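Scarecrow-like protein 3 (Arabidopsis thaliana, PDB 6KPB) probably acts as a transcription factor in plant development and binds zinc finger proteins of the IDD family, including JACKDAW/IDD10. Local coordinates at residues H134-F139 / H203-V208; A174-Q179 / A213-E218. All blocks are in the same frame, centred on the assembly; numbering follows the deposited sequence.

Contact 1: residues H134-F139 / H203-V208; sequences HVRRLF and HHQKEV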
loop_
_atom_site.group_PDB
_atom_site.type_symbol
_atom_site.label_atom_id
_atom_site.label_comp_id
_atom_site.label_asym_id
_atom_site.label_seq_id
_atom_site.Cartn_x
_atom_site.Cartn_y
_atom_site.Cartn_z
ATOM N N HIS A 134 -8.745 -6.852 11.210
ATOM C CA HIS A 134 -9.132 -8.104 10.572
ATOM C C HIS A 134 -8.067 -9.181 10.761
ATOM O O HIS A 134 -8.388 -10.332 11.078
ATOM C CB HIS A 134 -9.402 -7.865 9.086
ATOM C CG HIS A 134 -9.827 -9.094 8.344
ATOM N ND1 HIS A 134 -10.931 -9.835 8.703
ATOM C CD2 HIS A 134 -9.297 -9.709 7.260
ATOM C CE1 HIS A 134 -11.063 -10.856 7.874
ATOM N NE2 HIS A 134 -10.084 -10.802 6.990
ATOM N N VAL A 135 -6.792 -8.828 10.580
ATOM C CA VAL A 135 -5.742 -9.837 10.688
ATOM C C VAL A 135 -5.569 -10.291 12.135
ATOM O O VAL A 135 -5.245 -11.458 12.389
ATOM C CB VAL A 135 -4.424 -9.316 10.082
ATOM C CG1 VAL A 135 -3.828 -8.202 10.928
ATOM C CG2 VAL A 135 -3.427 -10.453 9.905
ATOM N N ARG A 136 -5.796 -9.399 13.107
ATOM C CA ARG A 136 -5.735 -9.812 14.507
ATOM C C ARG A 136 -6.871 -10.769 14.846
ATOM O O ARG A 136 -6.683 -11.713 15.621
ATOM C CB ARG A 136 -5.778 -8.595 15.430
ATOM C CG ARG A 136 -4.580 -7.672 15.302
ATOM C CD ARG A 136 -4.530 -6.673 16.444
ATOM N NE ARG A 136 -3.831 -5.450 16.063
ATOM C CZ ARG A 136 -4.442 -4.316 15.734
ATOM N NH1 ARG A 136 -5.766 -4.249 15.746
ATOM N NH2 ARG A 136 -3.729 -3.249 15.398
ATOM N N ARG A 137 -8.058 -10.533 14.281
ATOM C CA ARG A 137 -9.159 -11.471 14.471
ATOM C C ARG A 137 -8.811 -12.836 13.893
ATOM O O ARG A 137 -9.125 -13.872 14.492
ATOM C CB ARG A 137 -10.435 -10.915 13.833
ATOM C CG ARG A 137 -11.731 -11.530 14.350
ATOM C CD ARG A 137 -12.123 -12.786 13.579
ATOM N NE ARG A 137 -12.725 -12.486 12.283
ATOM C CZ ARG A 137 -13.011 -13.400 11.360
ATOM N NH1 ARG A 137 -12.745 -14.680 11.583
ATOM N NH2 ARG A 137 -13.561 -13.035 10.210
ATOM N N LEU A 138 -8.148 -12.856 12.732
ATOM C CA LEU A 138 -7.769 -14.123 12.114
ATOM C C LEU A 138 -6.773 -14.887 12.978
ATOM O O LEU A 138 -6.902 -16.104 13.157
ATOM C CB LEU A 138 -7.192 -13.875 10.721
ATOM C CG LEU A 138 -8.176 -13.399 9.649
ATOM C CD1 LEU A 138 -7.440 -13.027 8.373
ATOM C CD2 LEU A 138 -9.221 -14.471 9.375
ATOM N N PHE A 139 -5.766 -14.193 13.518
ATOM C CA PHE A 139 -4.826 -14.844 14.425
ATOM C C PHE A 139 -5.549 -15.429 15.630
ATOM O O PHE A 139 -5.276 -16.563 16.042
ATOM C CB PHE A 139 -3.754 -13.848 14.868
ATOM C CG PHE A 139 -2.721 -14.431 15.794
ATOM C CD1 PHE A 139 -1.882 -15.449 15.368
ATOM C CD2 PHE A 139 -2.575 -13.948 17.085
ATOM C CE1 PHE A 139 -0.927 -15.984 16.217
ATOM C CE2 PHE A 139 -1.620 -14.478 17.939
ATOM C CZ PHE A 139 -0.796 -15.498 17.504
ATOM N N HIS A 203 -3.974 1.499 23.855
ATOM C CA HIS A 203 -3.748 1.197 22.450
ATOM C C HIS A 203 -3.417 2.500 21.738
ATOM O O HIS A 203 -3.698 3.590 22.242
ATOM C CB HIS A 203 -4.964 0.515 21.812
ATOM C CG HIS A 203 -4.638 -0.283 20.587
ATOM N ND1 HIS A 203 -4.699 0.245 19.314
ATOM C CD2 HIS A 203 -4.255 -1.574 20.439
ATOM C CE1 HIS A 203 -4.365 -0.685 18.437
ATOM N NE2 HIS A 203 -4.091 -1.798 19.094
ATOM N N HIS A 204 -2.807 2.375 20.562
ATOM C CA HIS A 204 -2.388 3.536 19.788
ATOM C C HIS A 204 -3.406 3.950 18.735
ATOM O O HIS A 204 -3.158 4.907 17.997
ATOM C CB HIS A 204 -1.033 3.266 19.123
ATOM C CG HIS A 204 -1.031 2.075 18.216
ATOM N ND1 HIS A 204 -0.856 0.788 18.677
ATOM C CD2 HIS A 204 -1.175 1.977 16.873
ATOM C CE1 HIS A 204 -0.897 -0.053 17.659
ATOM N NE2 HIS A 204 -1.090 0.644 16.553
ATOM N N GLN A 205 -4.545 3.264 18.651
ATOM C CA GLN A 205 -5.564 3.556 17.650
ATOM C C GLN A 205 -6.907 3.709 18.345
ATOM O O GLN A 205 -7.341 2.806 19.067
ATOM C CB GLN A 205 -5.617 2.453 16.588
ATOM C CG GLN A 205 -4.366 2.388 15.721
ATOM C CD GLN A 205 -4.262 1.104 14.922
ATOM O OE1 GLN A 205 -5.153 0.256 14.973
ATOM N NE2 GLN A 205 -3.176 0.955 14.176
ATOM N N LYS A 206 -7.560 4.854 18.126
ATOM C CA LYS A 206 -8.840 5.123 18.777
ATOM C C LYS A 206 -9.899 4.103 18.376
ATOM O O LYS A 206 -10.645 3.618 19.225
ATOM C CB LYS A 206 -9.322 6.537 18.445
ATOM C CG LYS A 206 -9.230 7.511 19.608
ATOM C CD LYS A 206 -10.465 8.395 19.686
ATOM C CE LYS A 206 -11.494 7.824 20.648
ATOM N NZ LYS A 206 -11.203 8.201 22.059
ATOM N N GLU A 207 -9.972 3.773 17.083
ATOM C CA GLU A 207 -11.010 2.869 16.597
ATOM C C GLU A 207 -10.969 1.521 17.304
ATOM O O GLU A 207 -12.018 0.909 17.535
ATOM C CB GLU A 207 -10.871 2.675 15.086
ATOM C CG GLU A 207 -10.899 3.966 14.279
ATOM C CD GLU A 207 -9.526 4.595 14.122
ATOM O OE1 GLU A 207 -9.311 5.299 13.115
ATOM O OE2 GLU A 207 -8.661 4.384 14.998
ATOM N N VAL A 208 -9.775 1.045 17.657
ATOM C CA VAL A 208 -9.665 -0.208 18.398
ATOM C C VAL A 208 -10.249 -0.052 19.797
ATOM O O VAL A 208 -10.938 -0.946 20.301
ATOM C CB VAL A 208 -8.198 -0.669 18.441
ATOM C CG1 VAL A 208 -8.072 -1.983 19.192
ATOM C CG2 VAL A 208 -7.645 -0.802 17.032
#
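Arg136 reaches from helix 129-142 toward His203, Gln205 and Val208, and its length suits a place where the two backbones stay far apart. With CG anti to the carbonyl carbon (chi1 -65°), the chain runs extended from CG to NE and carries the charged group across the gap; CB and CG meet nothing in 203-208, CD packs against Ser175, and the guanidinium does the touching. NH1 lies 4.1 Å from CG2 of Val208, whose chain it meets at about a right angle. NH2 has OE1 of Gln205 at the edge of the guanidinium, 3.8 Å away and too distant for a hydrogen bond; the amide's NE2 is bonded instead to Glu132. NE2 of His203 sits over one guanidinium face, offset toward its rim and 4.0 Å from Arg136 NH2, which in turn lies at the imidazole edge, near the ring plane; the two flat groups are turned 80° apart.

The setting is a Rossmann-like parallel sheet: His203 ends strand 196-203, and Gln205, as N-cap, opens helix 206-223 of the beta-alpha-beta crossover to strand 227-233. The imidazole suits this junction, because ND1 accepts from Gln205 N (3.1 Å, 138°) and one face carries Val208 CG1 above its centre. With an alanine here, Gln205 N would probably lose this acceptor and a gap would open beside Val208 CG1. On the imidazole's other face, off-centre, lies ND1 of His204.

Contact 2: residues A174-Q179 / A213-E218; sequences ASEPAQ and AHRLIE
Pro177 and Leu216 form the apolar middle of this contact. CD2 of Leu216 lies 4.3 Å from Pro177 CB and 3.9 Å from Pro177 O; CG of the leucine is anti to the carbonyl carbon (chi1 -65°), and its branched end swings nearer to the proline than its CB direction suggests. A leucine suits the spot because it also packs on Phe227 and Phe229 of strand 227-233. Proline is at home in the turn that leads into helix 178-189, where a backbone without an N-H costs little, and its ring rests on Met212 as well.

Helices 178-189 and 206-223 follow the neighbouring parallel strands 166-171 and 196-203 of a Rossmann-like fold, so the contact joins successive beta-alpha units.

Arg215 crosses the proline ring at about a right angle. Its chain is modelled bent at chi2 (123°), away from the staggered positions, and the 2.9 Å between its NH1 and Pro177 CG is too short to trust, so the exact guanidinium position is doubtful. Glu176 starts off pointing away, then folds back until OE2 accepts from Ala178 N in a weak capping bond (3.3 Å, 150°). As modelled, that oxygen lies near the plane at the guanidinium edge, 4.4 Å from Arg215 NH1, beyond a salt bridge, and any attraction between the charges is probably modest.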
loop_
_atom_site.group_PDB
_atom_site.type_symbol
_atom_site.label_atom_id
_atom_site.label_comp_id
_atom_site.label_asym_id
_atom_site.label_seq_id
_atom_site.Cartn_x
_atom_site.Cartn_y
_atom_site.Cartn_z
ATOM N N ALA A 174 -4.967 -3.393 24.328
ATOM C CA ALA A 174 -6.412 -3.619 24.339
ATOM C C ALA A 174 -6.942 -3.663 22.905
ATOM O O ALA A 174 -7.613 -2.751 22.418
ATOM C CB ALA A 174 -7.103 -2.541 25.162
ATOM N N SER A 175 -6.634 -4.769 22.232
ATOM C CA SER A 175 -7.039 -4.978 20.846
ATOM C C SER A 175 -8.189 -5.959 20.686
ATOM O O SER A 175 -9.060 -5.744 19.840
ATOM C CB SER A 175 -5.843 -5.457 20.015
ATOM O OG SER A 175 -5.142 -6.498 20.675
ATOM N N GLU A 176 -8.228 -7.029 21.478
ATOM C CA GLU A 176 -9.280 -8.033 21.358
ATOM C C GLU A 176 -10.176 -8.005 22.588
ATOM O O GLU A 176 -9.714 -8.332 23.693
ATOM C CB GLU A 176 -8.676 -9.427 21.174
ATOM C CG GLU A 176 -9.718 -10.529 21.085
ATOM C CD GLU A 176 -10.650 -10.349 19.904
ATOM O OE1 GLU A 176 -10.151 -10.246 18.763
ATOM O OE2 GLU A 176 -11.880 -10.297 20.119
ATOM N N PRO A 177 -11.452 -7.630 22.456
ATOM C CA PRO A 177 -12.341 -7.608 23.628
ATOM C C PRO A 177 -12.732 -8.985 24.142
ATOM O O PRO A 177 -13.315 -9.067 25.231
ATOM C CB PRO A 177 -13.567 -6.836 23.122
ATOM C CG PRO A 177 -13.557 -7.038 21.648
ATOM C CD PRO A 177 -12.109 -7.092 21.251
ATOM N N ALA A 178 -12.432 -10.062 23.408
ATOM C CA ALA A 178 -12.780 -11.402 23.872
ATOM C C ALA A 178 -12.073 -11.770 25.168
ATOM O O ALA A 178 -12.560 -12.631 25.909
ATOM C CB ALA A 178 -12.447 -12.434 22.792
ATOM N N GLN A 179 -10.934 -11.137 25.458
ATOM C CA GLN A 179 -10.201 -11.444 26.681
ATOM C C GLN A 179 -11.002 -11.063 27.919
ATOM O O GLN A 179 -11.045 -11.820 28.896
ATOM C CB GLN A 179 -8.854 -10.726 26.673
ATOM C CG GLN A 179 -8.053 -10.876 27.954
ATOM C CD GLN A 179 -6.698 -10.201 27.869
ATOM O OE1 GLN A 179 -6.504 -9.275 27.080
ATOM N NE2 GLN A 179 -5.752 -10.665 28.676
ATOM N N ALA A 213 -14.500 -0.677 23.927
ATOM C CA ALA A 213 -15.339 0.018 24.898
ATOM C C ALA A 213 -16.814 -0.257 24.646
ATOM O O ALA A 213 -17.569 -0.561 25.576
ATOM C CB ALA A 213 -15.057 1.519 24.853
ATOM N N HIS A 214 -17.242 -0.159 23.385
ATOM C CA HIS A 214 -18.642 -0.411 23.058
ATOM C C HIS A 214 -19.045 -1.837 23.409
ATOM O O HIS A 214 -20.122 -2.065 23.974
ATOM C CB HIS A 214 -18.894 -0.137 21.574
ATOM C CG HIS A 214 -20.272 -0.505 21.118
ATOM N ND1 HIS A 214 -20.575 -1.739 20.583
ATOM C CD2 HIS A 214 -21.428 0.200 21.117
ATOM C CE1 HIS A 214 -21.859 -1.779 20.273
ATOM N NE2 HIS A 214 -22.399 -0.615 20.586
ATOM N N ARG A 215 -18.192 -2.811 23.090
ATOM C CA ARG A 215 -18.550 -4.204 23.335
ATOM C C ARG A 215 -18.539 -4.527 24.823
ATOM O O ARG A 215 -19.387 -5.283 25.297
ATOM C CB ARG A 215 -17.598 -5.140 22.588
ATOM C CG ARG A 215 -18.149 -6.538 22.366
ATOM C CD ARG A 215 -18.155 -6.899 20.888
ATOM N NE ARG A 215 -18.075 -8.341 20.677
ATOM C CZ ARG A 215 -16.948 -8.996 20.416
ATOM N NH1 ARG A 215 -15.801 -8.338 20.332
ATOM N NH2 ARG A 215 -16.969 -10.310 20.237
ATOM N N LEU A 216 -17.586 -3.964 25.569
ATOM C CA LEU A 216 -17.498 -4.262 26.995
ATOM C C LEU A 216 -18.642 -3.618 27.771
ATOM O O LEU A 216 -19.242 -4.256 28.644
ATOM C CB LEU A 216 -16.147 -3.810 27.545
ATOM C CG LEU A 216 -14.919 -4.544 26.999
ATOM C CD1 LEU A 216 -13.673 -4.178 27.791
ATOM C CD2 LEU A 216 -15.135 -6.051 26.997
ATOM N N ILE A 217 -18.959 -2.354 27.471
ATOM C CA ILE A 217 -20.072 -1.693 28.150
ATOM C C ILE A 217 -21.384 -2.391 27.819
ATOM O O ILE A 217 -22.253 -2.555 28.684
ATOM C CB ILE A 217 -20.122 -0.197 27.779
ATOM C CG1 ILE A 217 -18.855 0.520 28.246
ATOM C CG2 ILE A 217 -21.351 0.469 28.383
ATOM C CD1 ILE A 217 -18.848 2.003 27.930
ATOM N N GLU A 218 -21.544 -2.821 26.564
ATOM C CA GLU A 218 -22.769 -3.501 26.161
ATOM C C GLU A 218 -22.959 -4.803 26.928
ATOM O O GLU A 218 -24.074 -5.122 27.358
ATOM C CB GLU A 218 -22.748 -3.765 24.655
ATOM C CG GLU A 218 -24.055 -4.293 24.092
ATOM C CD GLU A 218 -23.935 -4.694 22.636
ATOM O OE1 GLU A 218 -22.857 -5.187 22.244
ATOM O OE2 GLU A 218 -24.914 -4.510 21.882
#

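Overall arrangement
The two contacts share helix 206-223, contact 1 using its first turn and contact 2 a later stretch, and their centres lie about 11 Å apart. Their segments alternate along the chain, and the loop 174-177 touches both partners of contact 1. There CG1 of Val208 packs 3.3 Å from Ala174 O and 3.6 Å from Ser175 CA, while Arg136 CD lies 4.0 Å from Ser175 CB. This loop follows strand 166-171, which carries the predicted VHIID motif that names the region. Contact 1 brings in helix 129-142, and contact 2 ties the same loop to the predicted leucine repeat II; the centre of contact 1 lies about 13 Å, and that of contact 2 about 19 Å, from the centre of the chain.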